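Local atomic coordinates of ABC transporter, periplasmic solute-binding protein (Rhizobium meliloti, PDB entry 4WED), a protein that probably binds a solute such as a peptide or nickel in the periplasm and passes it to an ABC transporter, as other family 5 solute-binding proteins do. Residues Ile77-Cys80 / Asp84-Ile87; Ala114-Leu119 / Gln138-Val143. All blocks are in the same frame, centred on the assembly; numbering follows the deposited sequence.

Contact 1. Residues Ile77-Cys80 / Asp84-Ile87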
loop_
_atom_site.group_PDB
_atom_site.type_symbol
_atom_site.label_atom_id
_atom_site.label_comp_id
_atom_site.label_asym_id
_atom_site.label_seq_id
_atom_site.Cartn_x
_atom_site.Cartn_y
_atom_site.Cartn_z
ATOM N N ILE A 77 14.846 -1.402 -2.135
ATOM C CA ILE A 77 15.402 -0.257 -1.448
ATOM C C ILE A 77 16.512 0.401 -2.243
ATOM O O ILE A 77 17.503 -0.194 -2.516
ATOM C CB ILE A 77 15.948 -0.602 -0.062
ATOM C CG1 ILE A 77 14.883 -1.271 0.805
ATOM C CG2 ILE A 77 16.331 0.674 0.673
ATOM C CD1 ILE A 77 13.574 -0.529 0.938
ATOM N N GLU A 78 16.370 1.680 -2.553
ATOM C CA GLU A 78 17.375 2.350 -3.366
ATOM C C GLU A 78 18.102 3.481 -2.640
ATOM O O GLU A 78 17.536 4.149 -1.764
ATOM C CB GLU A 78 16.691 2.908 -4.616
ATOM C CG GLU A 78 16.073 1.823 -5.463
ATOM C CD GLU A 78 15.124 2.328 -6.532
ATOM O OE1 GLU A 78 14.844 3.559 -6.639
ATOM O OE2 GLU A 78 14.648 1.449 -7.278
ATOM N N PRO A 79 19.343 3.744 -3.036
ATOM C CA PRO A 79 20.068 4.919 -2.531
ATOM C C PRO A 79 19.308 6.222 -2.794
ATOM O O PRO A 79 18.789 6.403 -3.898
ATOM C CB PRO A 79 21.356 4.919 -3.365
ATOM C CG PRO A 79 21.551 3.522 -3.835
ATOM C CD PRO A 79 20.175 2.898 -3.921
ATOM N N CYS A 80 19.223 7.106 -1.792
ATOM C CA CYS A 80 18.749 8.460 -2.015
ATOM C C CYS A 80 19.702 9.429 -1.318
ATOM O O CYS A 80 20.827 9.608 -1.767
ATOM C CB CYS A 80 17.267 8.629 -1.627
ATOM S SG CYS A 80 16.519 10.183 -2.249
ATOM N N ASP A 84 24.813 4.507 0.888
ATOM C CA ASP A 84 25.034 3.173 1.342
ATOM C C ASP A 84 24.661 3.071 2.809
ATOM O O ASP A 84 24.495 4.096 3.500
ATOM C CB ASP A 84 26.489 2.763 1.126
ATOM C CG ASP A 84 26.696 1.266 1.291
ATOM O OD1 ASP A 84 25.836 0.447 0.849
ATOM O OD2 ASP A 84 27.702 0.919 1.908
ATOM N N TRP A 85 24.501 1.827 3.258
ATOM C CA TRP A 85 24.111 1.518 4.618
ATOM C C TRP A 85 24.472 0.090 5.026
ATOM O O TRP A 85 24.657 -0.793 4.197
ATOM C CB TRP A 85 22.605 1.736 4.756
ATOM C CG TRP A 85 21.732 0.953 3.807
ATOM C CD1 TRP A 85 21.078 -0.235 4.071
ATOM C CD2 TRP A 85 21.351 1.335 2.464
ATOM N NE1 TRP A 85 20.332 -0.611 2.964
ATOM C CE2 TRP A 85 20.486 0.327 1.969
ATOM C CE3 TRP A 85 21.660 2.433 1.632
ATOM C CZ2 TRP A 85 19.954 0.373 0.674
ATOM C CZ3 TRP A 85 21.122 2.486 0.349
ATOM C CH2 TRP A 85 20.277 1.471 -0.118
ATOM N N LYS A 86 24.586 -0.125 6.322
ATOM C CA LYS A 86 24.917 -1.424 6.841
ATOM C C LYS A 86 24.127 -1.601 8.105
ATOM O O LYS A 86 24.102 -0.719 8.953
ATOM C CB LYS A 86 26.406 -1.568 7.091
ATOM C CG LYS A 86 26.898 -3.031 7.213
ATOM N N ILE A 87 23.431 -2.728 8.190
ATOM C CA ILE A 87 22.692 -3.074 9.372
ATOM C C ILE A 87 23.471 -4.126 10.154
ATOM O O ILE A 87 23.694 -5.191 9.615
ATOM C CB ILE A 87 21.314 -3.618 9.011
ATOM C CG1 ILE A 87 20.480 -2.494 8.382
ATOM C CG2 ILE A 87 20.624 -4.155 10.260
ATOM C CD1 ILE A 87 19.151 -2.932 7.848
#

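Contact 2. Residues Ala114-Leu119 / Gln138-Val143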
loop_
_atom_site.group_PDB
_atom_site.type_symbol
_atom_site.label_atom_id
_atom_site.label_comp_id
_atom_site.label_asym_id
_atom_site.label_seq_id
_atom_site.Cartn_x
_atom_site.Cartn_y
_atom_site.Cartn_z
ATOM N N ALA A 114 23.106 17.947 9.691
ATOM C CA ALA A 114 21.769 18.322 9.252
ATOM C C ALA A 114 20.867 17.101 9.327
ATOM O O ALA A 114 19.695 17.191 9.650
ATOM C CB ALA A 114 21.810 18.891 7.842
ATOM N N CYS A 115 21.445 15.939 9.084
ATOM C CA CYS A 115 20.729 14.691 9.200
ATOM C C CYS A 115 20.316 14.344 10.631
ATOM O O CYS A 115 19.159 14.002 10.881
ATOM C CB CYS A 115 21.616 13.592 8.638
ATOM S SG CYS A 115 20.800 11.998 8.621
ATOM N N LYS A 116 21.261 14.424 11.559
ATOM C CA LYS A 116 20.962 14.255 12.992
ATOM C C LYS A 116 19.851 15.187 13.441
ATOM O O LYS A 116 18.954 14.778 14.172
ATOM C CB LYS A 116 22.229 14.541 13.831
ATOM C CG LYS A 116 22.116 14.536 15.359
ATOM C CD LYS A 116 23.494 14.813 15.996
ATOM C CE LYS A 116 23.594 14.431 17.475
ATOM N NZ LYS A 116 24.985 14.090 17.962
ATOM N N TRP A 117 19.949 16.453 13.036
ATOM C CA TRP A 117 19.035 17.496 13.502
ATOM C C TRP A 117 17.598 17.170 13.114
ATOM O O TRP A 117 16.684 17.384 13.880
ATOM C CB TRP A 117 19.450 18.831 12.884
ATOM C CG TRP A 117 18.554 20.025 13.226
ATOM C CD1 TRP A 117 18.679 20.848 14.301
ATOM C CD2 TRP A 117 17.425 20.532 12.460
ATOM N NE1 TRP A 117 17.702 21.815 14.270
ATOM C CE2 TRP A 117 16.923 21.653 13.159
ATOM C CE3 TRP A 117 16.803 20.146 11.259
ATOM C CZ2 TRP A 117 15.826 22.399 12.707
ATOM C CZ3 TRP A 117 15.709 20.876 10.810
ATOM C CH2 TRP A 117 15.235 22.006 11.533
ATOM N N ASN A 118 17.425 16.639 11.915
ATOM C CA ASN A 118 16.125 16.147 11.433
ATOM C C ASN A 118 15.656 14.909 12.145
ATOM O O ASN A 118 14.533 14.847 12.631
ATOM C CB ASN A 118 16.201 15.804 9.942
ATOM C CG ASN A 118 15.916 16.998 9.064
ATOM O OD1 ASN A 118 14.765 17.385 8.897
ATOM N ND2 ASN A 118 16.952 17.575 8.488
ATOM N N LEU A 119 16.517 13.911 12.179
ATOM C CA LEU A 119 16.206 12.682 12.836
ATOM C C LEU A 119 15.836 12.906 14.276
ATOM O O LEU A 119 14.898 12.310 14.785
ATOM C CB LEU A 119 17.409 11.788 12.730
ATOM C CG LEU A 119 17.548 11.238 11.316
ATOM C CD1 LEU A 119 18.749 10.318 11.274
ATOM C CD2 LEU A 119 16.308 10.497 10.812
ATOM N N GLN A 138 17.431 4.050 20.228
ATOM C CA GLN A 138 18.209 4.178 21.449
ATOM C C GLN A 138 19.061 5.435 21.402
ATOM O O GLN A 138 18.979 6.245 22.312
ATOM C CB GLN A 138 19.107 2.950 21.662
ATOM C CG GLN A 138 19.724 2.814 23.044
ATOM C CD GLN A 138 18.911 1.894 23.960
ATOM O OE1 GLN A 138 19.321 0.762 24.286
ATOM N NE2 GLN A 138 17.731 2.366 24.354
ATOM N N SER A 139 19.883 5.590 20.364
ATOM C CA SER A 139 20.788 6.763 20.247
ATOM C C SER A 139 21.344 6.951 18.828
ATOM O O SER A 139 21.128 6.129 17.948
ATOM C CB SER A 139 21.961 6.709 21.257
ATOM N N LEU A 140 22.114 8.022 18.663
ATOM C CA LEU A 140 22.502 8.530 17.366
ATOM C C LEU A 140 23.895 9.175 17.396
ATOM O O LEU A 140 24.033 10.310 17.849
ATOM C CB LEU A 140 21.471 9.575 16.984
ATOM C CG LEU A 140 21.248 9.831 15.513
ATOM C CD1 LEU A 140 20.233 10.959 15.381
ATOM C CD2 LEU A 140 22.548 10.168 14.806
ATOM N N GLU A 141 24.918 8.473 16.908
ATOM C CA GLU A 141 26.264 9.049 16.877
ATOM C C GLU A 141 26.694 9.508 15.488
ATOM O O GLU A 141 26.770 8.743 14.563
ATOM C CB GLU A 141 27.309 8.093 17.462
ATOM C CG GLU A 141 27.606 6.864 16.622
ATOM N N VAL A 142 26.991 10.791 15.377
ATOM C CA VAL A 142 27.724 11.336 14.226
ATOM C C VAL A 142 29.200 10.888 14.283
ATOM O O VAL A 142 29.820 10.854 15.346
ATOM C CB VAL A 142 27.639 12.875 14.198
ATOM C CG1 VAL A 142 28.416 13.455 13.018
ATOM C CG2 VAL A 142 26.181 13.306 14.157
ATOM N N VAL A 143 29.729 10.508 13.129
ATOM C CA VAL A 143 31.081 9.985 13.021
ATOM C C VAL A 143 31.876 10.968 12.208
ATOM O O VAL A 143 32.925 11.419 12.647
ATOM C CB VAL A 143 31.118 8.579 12.386
ATOM C CG1 VAL A 143 32.540 8.152 12.035
ATOM C CG2 VAL A 143 30.484 7.561 13.338
#

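Contact 1. Residues Ile77-Cys80 / Asp84-Ile87
With chi1 at 57°, Trp85 holds CG between its backbone N and carbonyl carbon, and the indole reaches from strand 84-87 to the backbone of 77-79; Ile77, its CG2 anti to the backbone N, turns that methyl to meet it. CG2 of Ile77 lies 3.6 Å from CZ2 of Trp85, approaching the benzo ring obliquely, while CG1 and CD1 lead away. Farther along, the benzo ring meets the Glu78-Pro79 peptide: CH2 of Trp85 is 3.8 Å from Pro79 N, which sits at the ring edge, near its plane. CD of Pro79 stands 4.1 Å from the same CH2, the proline crossing the indole at about a right angle. No hydrogen bond links the two segments, so apolar packing carries the contact. Leu94, Leu96, Val69 and Met160 also touch the indole. Replacing Trp85 by an alanine would probably leave CG2 of Ile77 without its aromatic partner and open a gap beside Pro79. The two strands belong to different sheets; their short axes approach to 8.4 Å with 132° between N-to-C directions. Strand 77-79 pairs with 69-71 in a hairpin, and Trp85 packs it against an outermost strand of the four-stranded antiparallel sheet in the solute-binding fold.

Contact 2. Residues Ala114-Leu119 / Gln138-Val143
A helix packed on an antiparallel sheet forms this contact: Lys116 and Leu119, one helical turn apart on 114-119, meet Leu140 and Val142, alternate residues of strand 138-143 with their side chains directed at the helix. Lys116 has CG anti to its own N (chi1 175°) and an extended chain beyond, which carries its methylenes across the strand, past Val142. Its CD rests 3.6 Å from CG2 of Val142, the two side chains crossing at about a right angle. CG of Lys116 lies 4.0 Å from CD1 of Leu140, and CB of Leu119 touches that same methyl, at 4.0 Å. CD1 of Leu140 is therefore shared by two helix residues. The strand lies at the margin of a four-stranded sheet, paired with 147-152, and runs nearly opposite to the helix, at 169°, with the axes 9.6 Å apart. Ile148 of the neighbouring strand touches both Leu140 and Cys115, extending the apolar layer inward. NZ of Lys116 stays 3.9 Å from Leu140 O, and no hydrogen bond spans the segments. Within the helix, Ala114 O accepts from Asn118 N and, on the opposite face of the carbonyl plane, from Asn118 ND2 at 3.0 Å; Asn118 OD1 accepts from Leu172 N.

In the fold
Contacts 1 and 2 reach the same four-stranded antiparallel sheet, ordered 82-88, 93-98, 147-152, 137-144, at its two outermost strands. Contact 1 joins the first of these to the small hairpin of 69-71 and 77-79, whereas contact 2 joins the last to helix 112-122. Their centres are 16 Å apart, and the nearest atoms about 10 Å, so they do not touch; along the chain contact 1 closes before contact 2 opens. Near contact 1 lies a bound ion: the side chain of Glu78 is about 9 Å from the sodium ion held by Asp62 and Asp515, too far for coordination.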